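Local coordinates for protein GCN5-related N-acetyltransferase (Brucella melitensis biovar Abortus, PDB 4J3G) that probably transfers an acetyl group from acetyl-CoA to an amine, perhaps the N-terminal alanine of a ribosomal protein, at residues V108-S112 against N113-G117; R27-T30 against E31-P35. All blocks are in the same frame, centred on the assembly; numbering follows the deposited sequence.

Interaction 1 of 2, residues V108-S112 against N113-G117; sequences VYVAS and NARGG. With SO4 (sulfate ion), chain E.
Arg-115 folds back over the turn that ends strand 103-110, against Val-110 and the carbonyls of Ala-111 and Ser-112. Arg-115 CB lies 3.5 Å from sulfate O3. Arg-115 CG meets Ser-112 O at 3.6 Å. Arg-115 CD sits 3.3 Å from Ala-111 O. The chain bends at chi2 (-62°) and again at chi3 (-50°), which brings the guanidinium round to the sulfate. Arg-115 NE donates to sulfate O3 at 2.9 Å. Arg-115 NH2 donates to sulfate O4 at 3.0 Å, along a nearly straight N-H line. The sulfur lies in the guanidinium plane, so the anion is met edge-on. Gly-116 N adds a second bond to O3, and Gly-120 N also holds the ion.

Arg-115 opens the Q/R-x-x-G-x-G/A signature of GNAT motif A, which runs to Gly-120. In relatives this loop binds the pyrophosphate of acetyl-CoA. The sulfate is probably from the crystallisation liquor, and its position is consistent with that of a cofactor phosphate.

The loop itself starts with a type I turn closed by Ala-114 N to Ala-111 O at 2.9 Å. A water joins Ser-112 O to Arg-115 N. Val-110 CG1 packs on Ala-114 O at 3.7 Å, and both residues also touch Ile-119. Ser-112 OG is hydrogen-bonded to Asp-43 OD2 of helix 34-47.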
loop_
_atom_site.group_PDB
_atom_site.type_symbol
_atom_site.label_atom_id
_atom_site.label_comp_id
_atom_site.label_asym_id
_atom_site.label_seq_id
_atom_site.Cartn_x
_atom_site.Cartn_y
_atom_site.Cartn_z
ATOM N N VAL A 108 0.798 9.082 13.183
ATOM C CA VAL A 108 0.864 9.909 14.361
ATOM C C VAL A 108 2.315 9.990 14.778
ATOM O O VAL A 108 2.942 8.961 15.026
ATOM C CB VAL A 108 0.097 9.287 15.543
ATOM C CG1 VAL A 108 0.251 10.138 16.796
ATOM C CG2 VAL A 108 -1.358 9.089 15.209
ATOM N N TYR A 109 2.841 11.205 14.892
ATOM C CA TYR A 109 4.219 11.416 15.352
ATOM C C TYR A 109 4.252 12.253 16.596
ATOM O O TYR A 109 3.627 13.321 16.654
ATOM C CB TYR A 109 4.987 12.171 14.300
ATOM C CG TYR A 109 4.981 11.485 13.003
ATOM C CD1 TYR A 109 5.886 10.524 12.729
ATOM C CD2 TYR A 109 4.045 11.790 12.059
ATOM C CE1 TYR A 109 5.863 9.844 11.508
ATOM C CE2 TYR A 109 4.043 11.174 10.823
ATOM C CZ TYR A 109 4.940 10.192 10.557
ATOM O OH TYR A 109 4.891 9.552 9.324
ATOM N N VAL A 110 5.043 11.819 17.565
ATOM C CA VAL A 110 5.184 12.582 18.813
ATOM C C VAL A 110 6.630 12.954 18.965
ATOM O O VAL A 110 7.502 12.148 18.647
ATOM C CB VAL A 110 4.726 11.746 20.029
ATOM C CG1 VAL A 110 4.842 12.569 21.326
ATOM C CG2 VAL A 110 3.305 11.245 19.812
ATOM N N ALA A 111 6.884 14.179 19.422
ATOM C CA ALA A 111 8.254 14.614 19.762
ATOM C C ALA A 111 9.049 13.592 20.622
ATOM O O ALA A 111 8.522 12.976 21.582
ATOM C CB ALA A 111 8.218 15.994 20.420
ATOM N N SER A 112 10.311 13.381 20.242
ATOM C CA SER A 112 11.152 12.363 20.848
ATOM C C SER A 112 11.340 12.591 22.340
ATOM O O SER A 112 11.522 11.628 23.084
ATOM C CB SER A 112 12.538 12.364 20.184
ATOM O OG SER A 112 13.059 13.682 20.216
ATOM N N ASN A 113 11.285 13.851 22.775
ATOM C CA ASN A 113 11.484 14.166 24.181
ATOM C C ASN A 113 10.151 14.287 24.928
ATOM O O ASN A 113 10.119 14.647 26.118
ATOM C CB ASN A 113 12.322 15.434 24.344
ATOM C CG ASN A 113 11.570 16.689 23.946
ATOM O OD1 ASN A 113 10.474 16.624 23.375
ATOM N ND2 ASN A 113 12.178 17.849 24.205
ATOM N N ALA A 114 9.051 13.967 24.240
ATOM C CA ALA A 114 7.732 14.028 24.862
ATOM C C ALA A 114 6.952 12.703 24.787
ATOM O O ALA A 114 5.739 12.715 24.923
ATOM C CB ALA A 114 6.919 15.164 24.249
ATOM N N ARG A 115 7.648 11.572 24.645
ATOM C CA ARG A 115 6.965 10.269 24.591
ATOM C C ARG A 115 6.386 9.830 25.979
ATOM O O ARG A 115 6.884 10.200 27.045
ATOM C CB ARG A 115 7.891 9.160 24.052
ATOM C CG ARG A 115 8.634 9.510 22.770
ATOM C CD ARG A 115 7.688 9.781 21.590
ATOM N NE ARG A 115 6.671 8.730 21.403
ATOM C CZ ARG A 115 6.840 7.617 20.695
ATOM N NH1 ARG A 115 8.023 7.326 20.097
ATOM N NH2 ARG A 115 5.844 6.762 20.606
ATOM N N GLY A 116 5.341 9.020 25.922
ATOM C CA GLY A 116 4.754 8.428 27.121
ATOM C C GLY A 116 3.903 9.391 27.914
ATOM O O GLY A 116 3.631 9.152 29.099
ATOM N N GLY A 117 3.430 10.454 27.261
ATOM C CA GLY A 117 2.697 11.517 27.956
ATOM C C GLY A 117 1.259 11.676 27.490
ATOM O O GLY A 117 0.603 12.635 27.885
HETATM S S SO4 E . 3.152 8.268 22.908
HETATM O O1 SO4 E . 2.881 7.245 23.966
HETATM O O2 SO4 E . 2.134 9.365 23.020
HETATM O O3 SO4 E . 4.472 8.860 23.257
HETATM O O4 SO4 E . 3.163 7.623 21.566
HETATM O O HOH W 1 10.632 10.922 25.657
#

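Interaction 2 of 2, residues R27-T30 against E31-P35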
loop_
_atom_site.group_PDB
_atom_site.type_symbol
_atom_site.label_atom_id
_atom_site.label_comp_id
_atom_site.label_asym_id
_atom_site.label_seq_id
_atom_site.Cartn_x
_atom_site.Cartn_y
_atom_site.Cartn_z
ATOM N N ARG A 27 -5.355 21.200 17.097
ATOM C CA ARG A 27 -5.865 22.083 16.056
ATOM C C ARG A 27 -5.230 21.726 14.735
ATOM O O ARG A 27 -4.288 20.914 14.675
ATOM C CB ARG A 27 -5.530 23.564 16.389
ATOM C CG ARG A 27 -4.037 23.850 16.454
ATOM C CD ARG A 27 -3.693 25.323 16.649
ATOM N NE ARG A 27 -2.257 25.512 16.894
ATOM C CZ ARG A 27 -1.305 25.506 15.949
ATOM N NH1 ARG A 27 -1.600 25.303 14.676
ATOM N NH2 ARG A 27 -0.035 25.678 16.294
ATOM N N HIS A 28 -5.728 22.323 13.665
ATOM C CA HIS A 28 -5.173 22.073 12.353
ATOM C C HIS A 28 -3.853 22.784 12.169
ATOM O O HIS A 28 -3.675 23.894 12.669
ATOM C CB HIS A 28 -6.117 22.513 11.260
ATOM C CG HIS A 28 -7.348 21.679 11.172
ATOM N ND1 HIS A 28 -7.471 20.632 10.289
ATOM C CD2 HIS A 28 -8.499 21.712 11.880
ATOM C CE1 HIS A 28 -8.651 20.059 10.448
ATOM N NE2 HIS A 28 -9.293 20.691 11.412
ATOM N N ALA A 29 -2.942 22.144 11.432
ATOM C CA ALA A 29 -1.617 22.701 11.168
ATOM C C ALA A 29 -1.705 23.889 10.228
ATOM O O ALA A 29 -2.476 23.880 9.273
ATOM C CB ALA A 29 -0.704 21.644 10.540
ATOM N N THR A 30 -0.860 24.870 10.470
ATOM C CA THR A 30 -0.719 26.010 9.560
ATOM C C THR A 30 0.699 26.029 9.033
ATOM O O THR A 30 1.555 25.289 9.511
ATOM C CB THR A 30 -1.008 27.341 10.298
ATOM O OG1 THR A 30 -0.027 27.530 11.332
ATOM C CG2 THR A 30 -2.387 27.300 10.926
ATOM N N GLU A 31 0.950 26.929 8.093
ATOM C CA GLU A 31 2.262 27.123 7.529
ATOM C C GLU A 31 3.282 27.482 8.615
ATOM O O GLU A 31 4.427 27.081 8.533
ATOM C CB GLU A 31 2.204 28.210 6.451
ATOM C CG GLU A 31 3.424 28.272 5.540
ATOM C CD GLU A 31 3.481 27.152 4.497
ATOM O OE1 GLU A 31 2.618 26.257 4.487
ATOM O OE2 GLU A 31 4.425 27.169 3.683
ATOM N N ALA A 32 2.844 28.248 9.619
ATOM C CA ALA A 32 3.661 28.582 10.811
ATOM C C ALA A 32 4.217 27.389 11.591
ATOM O O ALA A 32 5.221 27.523 12.323
ATOM C CB ALA A 32 2.831 29.442 11.751
ATOM N N ASP A 33 3.549 26.244 11.472
ATOM C CA ASP A 33 3.910 25.043 12.227
ATOM C C ASP A 33 4.973 24.227 11.508
ATOM O O ASP A 33 5.488 23.242 12.055
ATOM C CB ASP A 33 2.687 24.157 12.423
ATOM C CG ASP A 33 1.644 24.762 13.381
ATOM O OD1 ASP A 33 2.001 25.412 14.395
ATOM O OD2 ASP A 33 0.460 24.505 13.139
ATOM N N LEU A 34 5.302 24.632 10.286
ATOM C CA LEU A 34 6.153 23.831 9.456
ATOM C C LEU A 34 7.546 23.539 10.086
ATOM O O LEU A 34 8.022 22.427 9.983
ATOM C CB LEU A 34 6.293 24.446 8.072
ATOM C CG LEU A 34 5.213 24.129 7.039
ATOM C CD1 LEU A 34 5.505 24.987 5.809
ATOM C CD2 LEU A 34 5.199 22.667 6.677
ATOM N N PRO A 35 8.209 24.543 10.736
ATOM C CA PRO A 35 9.499 24.166 11.373
ATOM C C PRO A 35 9.345 23.049 12.388
ATOM O O PRO A 35 10.187 22.151 12.446
ATOM C CB PRO A 35 9.942 25.465 12.054
ATOM C CG PRO A 35 9.386 26.530 11.173
ATOM C CD PRO A 35 8.033 26.020 10.728
HETATM O O HOH W 2 0.664 30.194 9.381
#
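Arg-27 and Asp-33 meet head-on in a two-bonded salt bridge. Arg-27 NH1 donates to Asp-33 OD2 at 2.7 Å and Arg-27 NH2 to Asp-33 OD1 at 2.8 Å. Both oxygens use their syn lone pairs. The guanidinium and carboxylate planes are 26° apart, so the pair is nearly flat. The arginine chain is extended from CG to NE, which carries its end across to the carboxylate. Its NE makes a further salt bridge to Glu-80, and Arg-27 NH1 also bonds to His-28 O at 3.2 Å.

Two hydrogen bonds close the turn, one from backbone to side chain and one from backbone to backbone. Thr-30 N donates to Asp-33 OD2 at 3.0 Å, coming from above the carboxylate plane. Asp-33 N returns a bond to Thr-30 O, also at 3.0 Å. The first resembles one half of a capping box, where strand 25-28 leads into helix 34-47, the first helix of the GNAT domain.

In van der Waals contact, Asp-33 OD2 lies 3.4 Å from Ala-29 CA. Ala-29 packs its apolar side chain on Val-78.

Asp-33 is buried, but OD2 takes two donors and OD1 a third. The nearby arginine should favour the charged form of the carboxylate, and the bonds fix its rotation.

Both contacts are local turns at the ends of strands in the same mixed sheet. Interaction 2 comes first along the chain, where the outermost strand 25-28 gives way to helix 34-47. Interaction 1 follows where strand 103-110 gives way to helix 119-133. Strands 76-81 and 84-93 lie between the two strands in the sheet. The centres are about 17 Å apart, and the nearest atoms about 10 Å, so the two do not touch. Helix 34-47 links their surroundings: it follows interaction 2 and also reaches the turn of interaction 1. Residues 27-35 join strand to helix, whereas residues 108-117 hold the probable cofactor-phosphate loop.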